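CBS domain-containing protein (Thermoplasma acidophilum DSM 1728, PDB 1PVM) is of unknown function but joins a pair of CBS domains, probable ligand-sensing modules, to a small metal-binding zinc-ribbon-like domain. Local coordinates at residues B[79-87]-B[147-155]; B[104-112]-B[119-127]. All coordinates share one frame; numbering follows the deposited sequence.

Interaction 1 (B[79-87]-B[147-155]). With HG (mercury (II) ion), chain D.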
ATOM      1  N   LEU B  79     -14.529  10.133   2.676  1.00  7.85           N
ATOM      2  CA  LEU B  79     -15.220   8.952   2.161  1.00  8.38           C
ATOM      3  C   LEU B  79     -14.292   7.751   2.027  1.00  7.43           C
ATOM      4  O   LEU B  79     -14.743   6.641   1.760  1.00  8.38           O
ATOM      5  CB  LEU B  79     -15.815   9.250   0.782  1.00  9.43           C
ATOM      6  CG  LEU B  79     -16.871  10.352   0.687  1.00 12.32           C
ATOM      7  CD1 LEU B  79     -17.326  10.499  -0.753  1.00 11.32           C
ATOM      8  CD2 LEU B  79     -18.046  10.009   1.585  1.00 12.33           C
ATOM      9  N   VAL B  80     -13.001   7.978   2.229  1.00  7.11           N
ATOM     10  CA  VAL B  80     -11.996   6.932   2.057  1.00  7.10           C
ATOM     11  C   VAL B  80     -11.253   6.511   3.321  1.00  7.45           C
ATOM     12  O   VAL B  80     -10.992   5.325   3.527  1.00  7.59           O
ATOM     13  CB  VAL B  80     -10.954   7.391   1.005  1.00  8.25           C
ATOM     14  CG1 VAL B  80      -9.938   6.294   0.742  1.00  8.09           C
ATOM     15  CG2 VAL B  80     -11.666   7.783  -0.282  1.00  9.04           C
ATOM     16  N   MET B  81     -10.915   7.487   4.156  1.00  6.68           N
ATOM     17  CA  MET B  81     -10.163   7.259   5.387  1.00  7.10           C
ATOM     18  C   MET B  81     -10.735   6.207   6.325  1.00  6.53           C
ATOM     19  O   MET B  81     -11.929   5.913   6.301  1.00  7.15           O
ATOM     20  CB  MET B  81     -10.075   8.560   6.167  1.00  7.51           C
ATOM     21  CG  MET B  81     -11.424   8.990   6.729  1.00  9.13           C
ATOM     22  SD  MET B  81     -11.392  10.655   7.381  1.00  9.72           S
ATOM     23  CE  MET B  81     -10.859  11.529   5.936  1.00 24.45           C
ATOM     24  N   ARG B  82      -9.867   5.642   7.159  1.00  6.59           N
ATOM     25  CA  ARG B  82     -10.314   4.692   8.167  1.00  7.94           C
ATOM     26  C   ARG B  82     -10.967   5.601   9.207  1.00  8.92           C
ATOM     27  O   ARG B  82     -10.360   6.579   9.646  1.00  8.96           O
ATOM     28  CB  ARG B  82      -9.132   3.973   8.828  1.00  7.87           C
ATOM     29  CG  ARG B  82      -8.202   3.233   7.880  1.00 11.65           C
ATOM     30  CD  ARG B  82      -8.969   2.299   6.986  1.00 15.83           C
ATOM     31  NE  ARG B  82      -8.112   1.316   6.335  1.00 14.21           N
ATOM     32  CZ  ARG B  82      -8.561   0.419   5.467  1.00 15.90           C
ATOM     33  NH1 ARG B  82      -9.849   0.397   5.151  1.00 17.83           N
ATOM     34  NH2 ARG B  82      -7.733  -0.469   4.931  1.00 18.46           N
ATOM     35  N   LYS B  83     -12.198   5.299   9.599  1.00  8.41           N
ATOM     36  CA  LYS B  83     -12.881   6.118  10.590  1.00  8.76           C
ATOM     37  C   LYS B  83     -13.813   5.251  11.428  1.00  9.17           C
ATOM     38  O   LYS B  83     -14.433   4.329  10.908  1.00  8.90           O
ATOM     39  CB  LYS B  83     -13.665   7.244   9.901  1.00  7.92           C
ATOM     40  CG  LYS B  83     -14.761   6.797   8.940  1.00  9.17           C
ATOM     41  CD  LYS B  83     -15.370   8.017   8.239  1.00  9.52           C
ATOM     42  CE  LYS B  83     -16.490   7.640   7.276  1.00 10.60           C
ATOM     43  NZ  LYS B  83     -16.957   8.830   6.497  1.00 11.33           N
ATOM     44  N   PRO B  84     -13.895   5.513  12.747  1.00 10.29           N
ATOM     45  CA  PRO B  84     -13.178   6.551  13.501  1.00 10.66           C
ATOM     46  C   PRO B  84     -11.679   6.287  13.429  1.00  9.83           C
ATOM     47  O   PRO B  84     -11.259   5.178  13.101  1.00  9.70           O
ATOM     48  CB  PRO B  84     -13.708   6.387  14.926  1.00 12.60           C
ATOM     49  CG  PRO B  84     -15.026   5.710  14.744  1.00 15.46           C
ATOM     50  CD  PRO B  84     -14.767   4.735  13.639  1.00 10.90           C
ATOM     51  N   ILE B  85     -10.873   7.290  13.752  1.00  8.83           N
ATOM     52  CA  ILE B  85      -9.429   7.118  13.675  1.00  8.53           C
ATOM     53  C   ILE B  85      -8.924   5.933  14.498  1.00  8.88           C
ATOM     54  O   ILE B  85      -9.242   5.801  15.679  1.00  9.11           O
ATOM     55  CB  ILE B  85      -8.675   8.421  14.107  1.00  7.75           C
ATOM     56  CG1 ILE B  85      -7.180   8.272  13.807  1.00  8.50           C
ATOM     57  CG2 ILE B  85      -8.912   8.722  15.588  1.00  8.24           C
ATOM     58  CD1 ILE B  85      -6.398   9.576  13.890  1.00  8.91           C
ATOM     59  N   PRO B  86      -8.166   5.022  13.859  1.00  8.69           N
ATOM     60  CA  PRO B  86      -7.626   3.856  14.574  1.00  8.25           C
ATOM     61  C   PRO B  86      -6.586   4.400  15.545  1.00  8.53           C
ATOM     62  O   PRO B  86      -5.774   5.245  15.168  1.00  7.83           O
ATOM     63  CB  PRO B  86      -6.982   3.029  13.463  1.00  9.28           C
ATOM     64  CG  PRO B  86      -7.779   3.396  12.246  1.00 11.09           C
ATOM     65  CD  PRO B  86      -7.969   4.889  12.405  1.00  9.10           C
ATOM     66  N   LYS B  87      -6.588   3.929  16.785  1.00  8.33           N
ATOM     67  CA  LYS B  87      -5.625   4.469  17.734  1.00  8.57           C
ATOM     68  C   LYS B  87      -5.343   3.599  18.949  1.00  9.49           C
ATOM     69  O   LYS B  87      -6.137   2.728  19.310  1.00  9.56           O
ATOM     70  CB  LYS B  87      -6.110   5.842  18.203  1.00 10.59           C
ATOM     71  CG  LYS B  87      -7.393   5.795  19.027  1.00 13.73           C
ATOM     72  CD  LYS B  87      -7.953   7.195  19.263  1.00 16.05           C
ATOM     73  CE  LYS B  87      -9.006   7.195  20.361  1.00 19.68           C
ATOM     74  NZ  LYS B  87     -10.078   6.211  20.100  1.00 22.14           N
ATOM     75  N   ASP B 147     -10.139  -6.386   7.115  1.00 20.49           N
ATOM     76  CA  ASP B 147     -10.407  -4.995   6.785  1.00 23.90           C
ATOM     77  C   ASP B 147     -11.081  -4.286   7.961  1.00 21.77           C
ATOM     78  O   ASP B 147     -12.009  -4.810   8.574  1.00 22.86           O
ATOM     79  CB  ASP B 147     -11.277  -4.903   5.521  1.00 29.68           C
ATOM     80  CG  ASP B 147     -12.469  -5.852   5.552  1.00 34.54           C
ATOM     81  OD1 ASP B 147     -12.254  -7.080   5.654  1.00 38.67           O
ATOM     82  OD2 ASP B 147     -13.623  -5.374   5.467  1.00 38.35           O
ATOM     83  N   TYR B 148     -10.582  -3.094   8.268  1.00 20.27           N
ATOM     84  CA  TYR B 148     -11.071  -2.266   9.368  1.00 17.47           C
ATOM     85  C   TYR B 148     -12.569  -1.985   9.283  1.00 16.07           C
ATOM     86  O   TYR B 148     -13.079  -1.671   8.214  1.00 18.03           O
ATOM     87  CB  TYR B 148     -10.306  -0.939   9.352  1.00 15.20           C
ATOM     88  CG  TYR B 148     -10.571  -0.015  10.525  1.00 12.98           C
ATOM     89  CD1 TYR B 148     -10.089  -0.312  11.798  1.00 11.92           C
ATOM     90  CD2 TYR B 148     -11.271   1.184  10.349  1.00 12.23           C
ATOM     91  CE1 TYR B 148     -10.291   0.563  12.868  1.00 11.80           C
ATOM     92  CE2 TYR B 148     -11.479   2.067  11.415  1.00 10.15           C
ATOM     93  CZ  TYR B 148     -10.983   1.751  12.668  1.00 10.31           C
ATOM     94  OH  TYR B 148     -11.149   2.627  13.710  1.00 11.07           O
ATOM     95  N   GLN B 149     -13.276  -2.102  10.405  1.00 16.18           N
ATOM     96  CA  GLN B 149     -14.710  -1.806  10.416  1.00 16.59           C
ATOM     97  C   GLN B 149     -14.894  -0.302  10.545  1.00 14.03           C
ATOM     98  O   GLN B 149     -14.605   0.271  11.599  1.00 13.84           O
ATOM     99  CB  GLN B 149     -15.420  -2.468  11.598  1.00 20.36           C
ATOM    100  CG  GLN B 149     -15.862  -3.900  11.379  1.00 26.90           C
ATOM    101  CD  GLN B 149     -17.043  -4.269  12.268  1.00 31.27           C
ATOM    102  OE1 GLN B 149     -17.072  -3.936  13.459  1.00 32.55           O
ATOM    103  NE2 GLN B 149     -18.024  -4.963  11.694  1.00 32.81           N
ATOM    104  N   HIS B 150     -15.368   0.334   9.479  1.00 11.90           N
ATOM    105  CA  HIS B 150     -15.597   1.774   9.492  1.00 10.59           C
ATOM    106  C   HIS B 150     -16.965   2.054  10.100  1.00 11.21           C
ATOM    107  O   HIS B 150     -17.964   1.457   9.694  1.00 11.83           O
ATOM    108  CB  HIS B 150     -15.534   2.329   8.071  1.00 11.36           C
ATOM    109  CG  HIS B 150     -14.202   2.142   7.412  1.00 12.02           C
ATOM    110  ND1 HIS B 150     -13.578   0.916   7.334  1.00 13.45           N
ATOM    111  CD2 HIS B 150     -13.379   3.023   6.800  1.00 12.64           C
ATOM    112  CE1 HIS B 150     -12.427   1.051   6.703  1.00 13.43           C
ATOM    113  NE2 HIS B 150     -12.282   2.320   6.368  1.00 11.21           N
ATOM    114  N   LEU B 151     -17.013   2.966  11.068  1.00 10.41           N
ATOM    115  CA  LEU B 151     -18.271   3.287  11.726  1.00  9.79           C
ATOM    116  C   LEU B 151     -18.915   4.551  11.181  1.00  9.85           C
ATOM    117  O   LEU B 151     -18.230   5.486  10.755  1.00 10.30           O
ATOM    118  CB  LEU B 151     -18.057   3.402  13.238  1.00 10.92           C
ATOM    119  CG  LEU B 151     -17.427   2.157  13.874  1.00 11.33           C
ATOM    120  CD1 LEU B 151     -17.345   2.344  15.371  1.00 12.60           C
ATOM    121  CD2 LEU B 151     -18.242   0.915  13.535  1.00 12.87           C
ATOM    122  N   CYS B 152     -20.245   4.559  11.199  1.00  9.05           N
ATOM    123  CA  CYS B 152     -21.039   5.674  10.702  1.00  9.14           C
ATOM    124  C   CYS B 152     -20.815   6.977  11.460  1.00  9.59           C
ATOM    125  O   CYS B 152     -20.904   7.009  12.683  1.00 10.17           O
ATOM    126  CB  CYS B 152     -22.516   5.307  10.773  1.00 10.39           C
ATOM    127  SG  CYS B 152     -23.589   6.607  10.161  1.00 10.00           S
ATOM    128  N   PRO B 153     -20.532   8.075  10.737  1.00 10.29           N
ATOM    129  CA  PRO B 153     -20.302   9.370  11.384  1.00 10.39           C
ATOM    130  C   PRO B 153     -21.593  10.020  11.891  1.00 11.61           C
ATOM    131  O   PRO B 153     -21.548  10.960  12.682  1.00 11.16           O
ATOM    132  CB  PRO B 153     -19.638  10.189  10.280  1.00 10.90           C
ATOM    133  CG  PRO B 153     -20.316   9.682   9.058  1.00 10.94           C
ATOM    134  CD  PRO B 153     -20.347   8.182   9.277  1.00 10.87           C
ATOM    135  N   LYS B 154     -22.736   9.513  11.434  1.00 12.38           N
ATOM    136  CA  LYS B 154     -24.024  10.061  11.845  1.00 13.59           C
ATOM    137  C   LYS B 154     -24.493   9.537  13.203  1.00 14.00           C
ATOM    138  O   LYS B 154     -24.863  10.321  14.076  1.00 14.06           O
ATOM    139  CB  LYS B 154     -25.090   9.767  10.783  1.00 14.93           C
ATOM    140  CG  LYS B 154     -26.449  10.390  11.080  1.00 16.88           C
ATOM    141  CD  LYS B 154     -27.459  10.053   9.997  1.00 19.01           C
ATOM    142  CE  LYS B 154     -28.805  10.695  10.271  1.00 20.77           C
ATOM    143  NZ  LYS B 154     -29.777  10.388   9.182  1.00 23.03           N
ATOM    144  N   CYS B 155     -24.477   8.220  13.386  1.00 12.36           N
ATOM    145  CA  CYS B 155     -24.912   7.634  14.650  1.00 12.46           C
ATOM    146  C   CYS B 155     -23.730   7.126  15.470  1.00 13.32           C
ATOM    147  O   CYS B 155     -23.865   6.850  16.664  1.00 13.18           O
ATOM    148  CB  CYS B 155     -25.905   6.491  14.402  1.00 11.23           C
ATOM    149  SG  CYS B 155     -25.207   5.010  13.623  1.00 11.55           S
TER
HETATM  150 HG    HG D 602     -25.651   5.512  11.093  1.00 24.85          HG
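Y148 and H150, on the segment that supplies two cysteines of the zinc-ribbon-like metal site, pack against R82, P84 and P86 of the irregular segment before strand 87-89 in the second CBS domain. The tight part centres on the tyrosine. Its CG lies anti to the backbone N (chi1 -173°), which carries the ring across to the proline-rich segment; there Y148 OH donates to P84 O at 2.6 Å, from a position tilted out of the carbonyl plane. P86 CG sits over one face of the Y148 ring, 4.0 Å from its centroid, in a CH-pi contact, a place that suits the rigid, flat-sided proline. The imidazole of H150 is fixed from its own segment, since ND1 donates to Y148 O at 2.8 Å, and its edge meets R82, with CE1 3.1 Å from NH1 and the guanidinium and ring planes 62° apart. K83 O receives the backbone N of L151 at 2.9 Å, joining the two backbones directly.

Toward solvent the contact thins. Exposed P84, whose preceding peptide bond is cis, a form proline tolerates best, rests CD on L151 CB, and K83 runs extended past P153 to a salt bridge with E184 and a hydrogen bond to R78 O. Flanking P153 and K154, C152 SG at 2.5 Å and C155 SG at 2.6 Å hold mercury together with C175 and C180.

Interaction 2 (B[104-112]-B[119-127])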
ATOM      1  N   ASN B 104      -7.452  -5.527  13.807  1.00  9.42           N
ATOM      2  CA  ASN B 104      -8.135  -4.661  12.855  1.00 10.02           C
ATOM      3  C   ASN B 104      -7.619  -4.719  11.420  1.00 10.03           C
ATOM      4  O   ASN B 104      -8.091  -3.972  10.562  1.00  9.93           O
ATOM      5  CB  ASN B 104      -8.069  -3.217  13.362  1.00 10.57           C
ATOM      6  CG  ASN B 104      -8.919  -2.997  14.598  1.00 11.68           C
ATOM      7  OD1 ASN B 104     -10.141  -2.898  14.506  1.00 12.87           O
ATOM      8  ND2 ASN B 104      -8.278  -2.940  15.763  1.00 11.12           N
ATOM      9  N   GLY B 105      -6.660  -5.601  11.156  1.00  8.73           N
ATOM     10  CA  GLY B 105      -6.105  -5.711   9.818  1.00  9.22           C
ATOM     11  C   GLY B 105      -5.335  -4.471   9.388  1.00  9.46           C
ATOM     12  O   GLY B 105      -5.188  -4.201   8.195  1.00  9.31           O
ATOM     13  N   LEU B 106      -4.829  -3.721  10.360  1.00  8.76           N
ATOM     14  CA  LEU B 106      -4.082  -2.491  10.078  1.00  8.04           C
ATOM     15  C   LEU B 106      -2.565  -2.682  10.099  1.00  8.03           C
ATOM     16  O   LEU B 106      -2.057  -3.624  10.707  1.00  8.27           O
ATOM     17  CB  LEU B 106      -4.439  -1.420  11.119  1.00  7.21           C
ATOM     18  CG  LEU B 106      -5.899  -0.994  11.271  1.00  7.11           C
ATOM     19  CD1 LEU B 106      -6.057  -0.152  12.536  1.00  6.97           C
ATOM     20  CD2 LEU B 106      -6.344  -0.223  10.038  1.00  8.36           C
ATOM     21  N   GLU B 107      -1.846  -1.784   9.431  1.00  7.49           N
ATOM     22  CA  GLU B 107      -0.389  -1.831   9.460  1.00  7.97           C
ATOM     23  C   GLU B 107       0.138  -0.540  10.097  1.00  7.33           C
ATOM     24  O   GLU B 107       1.345  -0.331  10.214  1.00  7.80           O
ATOM     25  CB  GLU B 107       0.202  -2.063   8.060  1.00 10.01           C
ATOM     26  CG  GLU B 107      -0.402  -1.251   6.935  1.00 13.09           C
ATOM     27  CD  GLU B 107       0.117   0.167   6.886  1.00 15.03           C
ATOM     28  OE1 GLU B 107       1.354   0.349   6.939  1.00 19.23           O
ATOM     29  OE2 GLU B 107      -0.710   1.094   6.776  1.00 18.33           O
ATOM     30  N   ARG B 108      -0.794   0.313  10.526  1.00  7.30           N
ATOM     31  CA  ARG B 108      -0.461   1.567  11.206  1.00  7.38           C
ATOM     32  C   ARG B 108      -1.694   2.140  11.894  1.00  6.50           C
ATOM     33  O   ARG B 108      -2.821   1.809  11.541  1.00  7.53           O
ATOM     34  CB  ARG B 108       0.102   2.599  10.225  1.00  7.43           C
ATOM     35  CG  ARG B 108      -0.908   3.261   9.295  1.00  7.49           C
ATOM     36  CD  ARG B 108      -0.159   4.144   8.297  1.00 10.30           C
ATOM     37  NE  ARG B 108       0.739   3.336   7.471  1.00 10.43           N
ATOM     38  CZ  ARG B 108       1.883   3.758   6.940  1.00  8.34           C
ATOM     39  NH1 ARG B 108       2.310   5.000   7.135  1.00  9.93           N
ATOM     40  NH2 ARG B 108       2.606   2.923   6.210  1.00 11.04           N
ATOM     41  N   CYS B 109      -1.473   2.995  12.888  1.00  6.75           N
ATOM     42  CA  CYS B 109      -2.569   3.628  13.603  1.00  6.21           C
ATOM     43  C   CYS B 109      -2.033   4.848  14.328  1.00  6.43           C
ATOM     44  O   CYS B 109      -0.823   5.035  14.430  1.00  7.18           O
ATOM     45  CB  CYS B 109      -3.204   2.660  14.612  1.00  5.77           C
ATOM     46  SG  CYS B 109      -2.157   2.216  16.023  1.00  9.73           S
ATOM     47  N   ALA B 110      -2.938   5.682  14.826  1.00  7.92           N
ATOM     48  CA  ALA B 110      -2.536   6.879  15.544  1.00  7.75           C
ATOM     49  C   ALA B 110      -2.246   6.510  16.989  1.00  8.25           C
ATOM     50  O   ALA B 110      -2.651   5.449  17.464  1.00  8.32           O
ATOM     51  CB  ALA B 110      -3.646   7.925  15.486  1.00  8.80           C
ATOM     52  N   VAL B 111      -1.519   7.384  17.672  1.00  8.05           N
ATOM     53  CA  VAL B 111      -1.199   7.188  19.078  1.00  7.51           C
ATOM     54  C   VAL B 111      -1.775   8.412  19.776  1.00  8.01           C
ATOM     55  O   VAL B 111      -1.543   9.542  19.339  1.00  7.94           O
ATOM     56  CB  VAL B 111       0.324   7.143  19.313  1.00  7.71           C
ATOM     57  CG1 VAL B 111       0.617   6.984  20.804  1.00  8.03           C
ATOM     58  CG2 VAL B 111       0.944   5.999  18.512  1.00  6.91           C
ATOM     59  N   VAL B 112      -2.554   8.194  20.834  1.00  8.20           N
ATOM     60  CA  VAL B 112      -3.148   9.308  21.566  1.00  9.44           C
ATOM     61  C   VAL B 112      -2.654   9.311  23.005  1.00 10.26           C
ATOM     62  O   VAL B 112      -2.337   8.255  23.562  1.00 10.24           O
ATOM     63  CB  VAL B 112      -4.710   9.242  21.568  1.00 10.25           C
ATOM     64  CG1 VAL B 112      -5.241   9.443  20.155  1.00  9.50           C
ATOM     65  CG2 VAL B 112      -5.194   7.899  22.131  1.00 10.46           C
ATOM     66  N   VAL B 119      -0.841  12.230  19.264  1.00  9.95           N
ATOM     67  CA  VAL B 119       0.548  12.646  19.409  1.00  9.45           C
ATOM     68  C   VAL B 119       1.505  12.028  18.397  1.00  9.22           C
ATOM     69  O   VAL B 119       2.675  12.397  18.330  1.00 11.01           O
ATOM     70  CB  VAL B 119       1.059  12.365  20.840  1.00  9.31           C
ATOM     71  CG1 VAL B 119       0.308  13.250  21.828  1.00  9.89           C
ATOM     72  CG2 VAL B 119       0.875  10.886  21.192  1.00  8.54           C
ATOM     73  N   GLY B 120       1.009  11.090  17.602  1.00 10.22           N
ATOM     74  CA  GLY B 120       1.869  10.482  16.606  1.00  9.12           C
ATOM     75  C   GLY B 120       1.199   9.365  15.850  1.00  8.34           C
ATOM     76  O   GLY B 120       0.012   9.103  16.022  1.00  8.73           O
ATOM     77  N   ILE B 121       1.962   8.725  14.975  1.00  9.16           N
ATOM     78  CA  ILE B 121       1.463   7.590  14.217  1.00  8.74           C
ATOM     79  C   ILE B 121       2.528   6.517  14.353  1.00  8.89           C
ATOM     80  O   ILE B 121       3.722   6.819  14.315  1.00  9.92           O
ATOM     81  CB  ILE B 121       1.257   7.927  12.716  1.00 10.80           C
ATOM     82  CG1 ILE B 121       0.048   8.857  12.558  1.00 11.80           C
ATOM     83  CG2 ILE B 121       1.059   6.638  11.907  1.00  9.20           C
ATOM     84  CD1 ILE B 121      -0.277   9.210  11.122  1.00 15.81           C
ATOM     85  N   VAL B 122       2.097   5.276  14.551  1.00  8.53           N
ATOM     86  CA  VAL B 122       3.024   4.154  14.668  1.00  7.80           C
ATOM     87  C   VAL B 122       2.713   3.172  13.533  1.00  7.91           C
ATOM     88  O   VAL B 122       1.549   2.891  13.237  1.00  7.97           O
ATOM     89  CB  VAL B 122       2.899   3.452  16.051  1.00  7.99           C
ATOM     90  CG1 VAL B 122       1.481   2.942  16.266  1.00  8.33           C
ATOM     91  CG2 VAL B 122       3.917   2.319  16.156  1.00  9.61           C
ATOM     92  N   THR B 123       3.761   2.677  12.886  1.00  7.89           N
ATOM     93  CA  THR B 123       3.618   1.751  11.766  1.00  7.30           C
ATOM     94  C   THR B 123       4.294   0.420  12.048  1.00  6.68           C
ATOM     95  O   THR B 123       5.045   0.283  13.009  1.00  7.47           O
ATOM     96  CB  THR B 123       4.288   2.305  10.503  1.00  8.26           C
ATOM     97  OG1 THR B 123       5.705   2.378  10.724  1.00 10.13           O
ATOM     98  CG2 THR B 123       3.753   3.692  10.164  1.00  7.50           C
ATOM     99  N   LEU B 124       4.041  -0.556  11.184  1.00  6.83           N
ATOM    100  CA  LEU B 124       4.665  -1.862  11.327  1.00  7.63           C
ATOM    101  C   LEU B 124       6.182  -1.702  11.247  1.00  8.89           C
ATOM    102  O   LEU B 124       6.919  -2.411  11.925  1.00 10.23           O
ATOM    103  CB  LEU B 124       4.199  -2.809  10.216  1.00  7.87           C
ATOM    104  CG  LEU B 124       4.940  -4.151  10.155  1.00  9.76           C
ATOM    105  CD1 LEU B 124       4.728  -4.931  11.448  1.00  9.66           C
ATOM    106  CD2 LEU B 124       4.435  -4.949   8.971  1.00 10.43           C
ATOM    107  N   THR B 125       6.651  -0.775  10.415  1.00  9.06           N
ATOM    108  CA  THR B 125       8.089  -0.561  10.294  1.00 10.93           C
ATOM    109  C   THR B 125       8.676  -0.147  11.644  1.00 12.29           C
ATOM    110  O   THR B 125       9.721  -0.659  12.059  1.00 11.37           O
ATOM    111  CB  THR B 125       8.426   0.521   9.245  1.00 11.43           C
ATOM    112  OG1 THR B 125       7.884   0.141   7.975  1.00 11.97           O
ATOM    113  CG2 THR B 125       9.943   0.667   9.107  1.00 11.92           C
ATOM    114  N   ASP B 126       8.007   0.783  12.324  1.00 12.38           N
ATOM    115  CA  ASP B 126       8.458   1.241  13.639  1.00 13.07           C
ATOM    116  C   ASP B 126       8.526   0.048  14.590  1.00 12.69           C
ATOM    117  O   ASP B 126       9.515  -0.154  15.287  1.00 14.08           O
ATOM    118  CB  ASP B 126       7.478   2.266  14.215  1.00 12.85           C
ATOM    119  CG  ASP B 126       7.382   3.520  13.380  1.00 13.54           C
ATOM    120  OD1 ASP B 126       6.333   4.195  13.442  1.00 14.32           O
ATOM    121  OD2 ASP B 126       8.356   3.840  12.669  1.00 15.65           O
ATOM    122  N   LEU B 127       7.459  -0.740  14.600  1.00 10.47           N
ATOM    123  CA  LEU B 127       7.357  -1.898  15.473  1.00 10.50           C
ATOM    124  C   LEU B 127       8.291  -3.051  15.133  1.00 10.21           C
ATOM    125  O   LEU B 127       8.671  -3.819  16.017  1.00 10.90           O
ATOM    126  CB  LEU B 127       5.919  -2.418  15.464  1.00 11.08           C
ATOM    127  CG  LEU B 127       4.821  -1.458  15.919  1.00  9.26           C
ATOM    128  CD1 LEU B 127       3.480  -2.019  15.489  1.00 11.28           C
ATOM    129  CD2 LEU B 127       4.873  -1.261  17.429  1.00 11.07           C
TER
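V111 faces two residues at once, V119 and G120, in a classic beta bulge that interrupts an otherwise regular antiparallel hairpin. V111 O takes V119 N at 2.8 Å and, more weakly, G120 N, while V111 N donates to G120 O from above the carbonyl plane. Glycine suits this site: the G120 backbone is almost fully extended (phi 176°), which glycine adopts easily and other residues seldom do.

Beyond the bulge the pairing is regular. C109 and V122 form a hydrogen-bonded pair, V122 N reaching C109 O at 2.9 Å, nearly straight (168° at the hydrogen). On the buried face carrying C109, V111 and V122, small and beta-branched residues pack closely: V122 CG1 lies 3.7 Å from C109 SG and 3.8 Å from V111 CG2.

R108 and T123, a non-hydrogen-bonded pair on the other face, lie side by side, pointing the same way, with T123 CG2 over one face of the guanidinium, 3.6 Å from R108 NH1. A bend at chi3 (62°) turns the guanidinium back to E107, whose carboxylate it grips side-on, R108 NE to E107 OE2 at 2.8 Å and R108 NH2 to E107 OE1 at 3.0 Å. A leucine in place of R108 would probably leave the E107 carboxylate without this charged mate and T123 CG2 without the flat group it lies against.

T123 also ends the strand: as N-cap its OG1 accepts D126 N, while D126 OD1 takes T123 N, completing a capping box. E107 O binds L124 N as the helix begins. Strand 108-112 lies between strands 87-89 and 118-123; C109 and V122 pack on helix 94-104, L124 meets helix 133-145, and T125 touches L140 of the second subunit.

Overall arrangement
From the N terminus, the chain passes through the first CBS domain and reaches 79-87, the first half of interaction 1. It then forms strand 87-89 and helix 94-104 before entering the hairpin of interaction 2, which closes a short loop between 112 and 119. Helix 133-145 follows, and 147-155 returns to 79-87, closing the much longer loop of interaction 1, within which interaction 2 is nested. The two contacts meet where P86 O probably accepts a hydrogen bond from A110 N and I85 packs on A110. Interaction 2 thus forms the hairpin of the second CBS domain's sheet, with 87-89 added along 108-112, while interaction 1 ties the approach to that sheet to the metal-binding domain.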